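Local coordinates for protein pyridine nucleotide-disulphide oxidoreductase dimerisation region (PDB 6KYY) that is a hypochlorous acid-induced, FAD-containing member of the pyridine nucleotide-disulfide oxidoreductase family that binds copper and probably takes part in resistance to reactive chlorine stress, at residues Ile410-Met415 with Glu438-Leu443. Residues are numbered along the deposited sequence; the frame is centred on the assembly and turned at random.
Sequences INIVKM and ESLNDL
Leu440 reaches across to Ile412 and Val413 with both of its methyls, and this apolar contact accounts for all 102 Å² buried between 410-415 and 438-443. Its CD1 lies 4.1 Å from Ile412 CG2 and 4.1 Å from Val413 CG2, so the branch meets two neighbouring side chains of one helix at once; CD2 approaches Val413 CG2 alone, again at 4.1 Å. Val413 CG2 therefore faces the forked end of the leucine. On Val413 a chi1 of 178° turns CG1 anti to the backbone N and leaves CG2, anti to the carbonyl carbon, as the methyl that meets the leucine. Ile412 offers its CG2 branch, which, unlike the touching methyl of Val413, stands anti to the backbone N.

The backbones stay well apart, the closest CA pair being Val413 and Leu440 at 8.8 Å, and no hydrogen bond joins the segments. Both belong to the C-terminal dimerisation domain of the pyridine nucleotide-disulphide oxidoreductase fold, where helices 406-418 and 439-443 pack against its antiparallel sheet: Val413 rests on Met396, Ala399 and Leu401, Leu443 on Val365 and Leu367.

Polar links lie around this apolar patch. Glu438 OE2 is hydrogen-bonded to ND1 of His433, the likely proton acceptor, whose side chain is about 12 Å from that of Leu440. At the dimer interface Ile412 packs on Ile412 of the second subunit, while Asn411 ND2 hydrogen-bonds Thr432 OG1 of that subunit.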
loop_
_atom_site.group_PDB
_atom_site.type_symbol
_atom_site.label_atom_id
_atom_site.label_comp_id
_atom_site.label_asym_id
_atom_site.label_seq_id
_atom_site.Cartn_x
_atom_site.Cartn_y
_atom_site.Cartn_z
ATOM N N ILE B 410 2.000 4.442 5.932
ATOM C CA ILE B 410 2.410 5.621 6.689
ATOM C C ILE B 410 1.255 6.606 6.802
ATOM O O ILE B 410 1.176 7.377 7.766
ATOM C CB ILE B 410 3.655 6.270 6.049
ATOM C CG1 ILE B 410 4.252 7.331 6.978
ATOM C CG2 ILE B 410 3.318 6.874 4.694
ATOM C CD1 ILE B 410 4.886 6.763 8.229
ATOM N N ASN B 411 0.337 6.593 5.832
ATOM C CA ASN B 411 -0.860 7.415 5.929
ATOM C C ASN B 411 -1.806 6.922 7.017
ATOM O O ASN B 411 -2.624 7.705 7.509
ATOM C CB ASN B 411 -1.583 7.454 4.580
ATOM C CG ASN B 411 -0.689 7.940 3.453
ATOM O OD1 ASN B 411 -0.281 9.101 3.425
ATOM N ND2 ASN B 411 -0.386 7.052 2.514
ATOM N N ILE B 412 -1.715 5.646 7.400
ATOM C CA ILE B 412 -2.503 5.151 8.525
ATOM C C ILE B 412 -1.965 5.710 9.835
ATOM O O ILE B 412 -2.732 6.116 10.716
ATOM C CB ILE B 412 -2.518 3.610 8.542
ATOM C CG1 ILE B 412 -3.143 3.058 7.261
ATOM C CG2 ILE B 412 -3.268 3.097 9.760
ATOM C CD1 ILE B 412 -3.354 1.561 7.282
ATOM N N VAL B 413 -0.638 5.733 9.988
ATOM C CA VAL B 413 -0.034 6.261 11.206
ATOM C C VAL B 413 -0.312 7.753 11.338
ATOM O O VAL B 413 -0.622 8.247 12.428
ATOM C CB VAL B 413 1.475 5.961 11.222
ATOM C CG1 VAL B 413 2.125 6.555 12.461
ATOM C CG2 VAL B 413 1.718 4.461 11.149
ATOM N N LYS B 414 -0.211 8.493 10.230
ATOM C CA LYS B 414 -0.503 9.922 10.261
ATOM C C LYS B 414 -1.957 10.188 10.617
ATOM O O LYS B 414 -2.277 11.237 11.189
ATOM C CB LYS B 414 -0.163 10.550 8.909
ATOM C CG LYS B 414 -0.248 12.065 8.884
ATOM C CD LYS B 414 -1.225 12.542 7.825
ATOM C CE LYS B 414 -0.943 13.981 7.442
ATOM N NZ LYS B 414 -0.725 14.828 8.645
ATOM N N MET B 415 -2.846 9.247 10.297
ATOM C CA MET B 415 -4.269 9.422 10.569
ATOM C C MET B 415 -4.528 9.620 12.059
ATOM O O MET B 415 -5.053 10.657 12.480
ATOM C CB MET B 415 -5.044 8.215 10.042
ATOM C CG MET B 415 -5.546 8.361 8.623
ATOM S SD MET B 415 -7.047 9.348 8.533
ATOM C CE MET B 415 -6.820 10.132 6.941
ATOM N N GLU B 438 -1.113 -4.474 8.551
ATOM C CA GLU B 438 -1.485 -5.280 9.708
ATOM C C GLU B 438 -0.341 -5.439 10.696
ATOM O O GLU B 438 -0.592 -5.680 11.881
ATOM C CB GLU B 438 -1.968 -6.659 9.259
ATOM C CG GLU B 438 -0.861 -7.544 8.723
ATOM C CD GLU B 438 -1.214 -9.011 8.750
ATOM O OE1 GLU B 438 -1.863 -9.451 9.722
ATOM O OE2 GLU B 438 -0.840 -9.729 7.800
ATOM N N SER B 439 0.908 -5.307 10.241
ATOM C CA SER B 439 2.042 -5.433 11.148
ATOM C C SER B 439 2.034 -4.358 12.224
ATOM O O SER B 439 2.723 -4.508 13.239
ATOM C CB SER B 439 3.353 -5.385 10.365
ATOM O OG SER B 439 3.441 -4.205 9.589
ATOM N N LEU B 440 1.270 -3.279 12.026
ATOM C CA LEU B 440 1.067 -2.306 13.091
ATOM C C LEU B 440 0.380 -2.927 14.301
ATOM O O LEU B 440 0.497 -2.392 15.408
ATOM C CB LEU B 440 0.257 -1.115 12.572
ATOM C CG LEU B 440 0.941 -0.236 11.522
ATOM C CD1 LEU B 440 -0.054 0.724 10.882
ATOM C CD2 LEU B 440 2.111 0.526 12.128
ATOM N N ASN B 441 -0.338 -4.038 14.113
ATOM C CA ASN B 441 -0.830 -4.804 15.254
ATOM C C ASN B 441 0.330 -5.360 16.068
ATOM O O ASN B 441 0.342 -5.273 17.301
ATOM C CB ASN B 441 -1.736 -5.942 14.778
ATOM C CG ASN B 441 -3.123 -5.470 14.400
ATOM O OD1 ASN B 441 -3.552 -4.385 14.793
ATOM N ND2 ASN B 441 -3.837 -6.287 13.634
ATOM N N ASP B 442 1.323 -5.937 15.386
ATOM C CA ASP B 442 2.468 -6.521 16.071
ATOM C C ASP B 442 3.485 -5.471 16.497
ATOM O O ASP B 442 4.233 -5.695 17.456
ATOM C CB ASP B 442 3.136 -7.567 15.175
ATOM C CG ASP B 442 2.133 -8.466 14.475
ATOM O OD1 ASP B 442 2.204 -8.589 13.234
ATOM O OD2 ASP B 442 1.273 -9.052 15.167
ATOM N N LEU B 443 3.528 -4.325 15.811
ATOM C CA LEU B 443 4.531 -3.314 16.133
ATOM C C LEU B 443 4.233 -2.632 17.464
ATOM O O LEU B 443 5.140 -2.429 18.279
ATOM C CB LEU B 443 4.619 -2.278 15.013
ATOM C CG LEU B 443 5.456 -1.037 15.337
ATOM C CD1 LEU B 443 6.905 -1.419 15.609
ATOM C CD2 LEU B 443 5.372 -0.007 14.218
#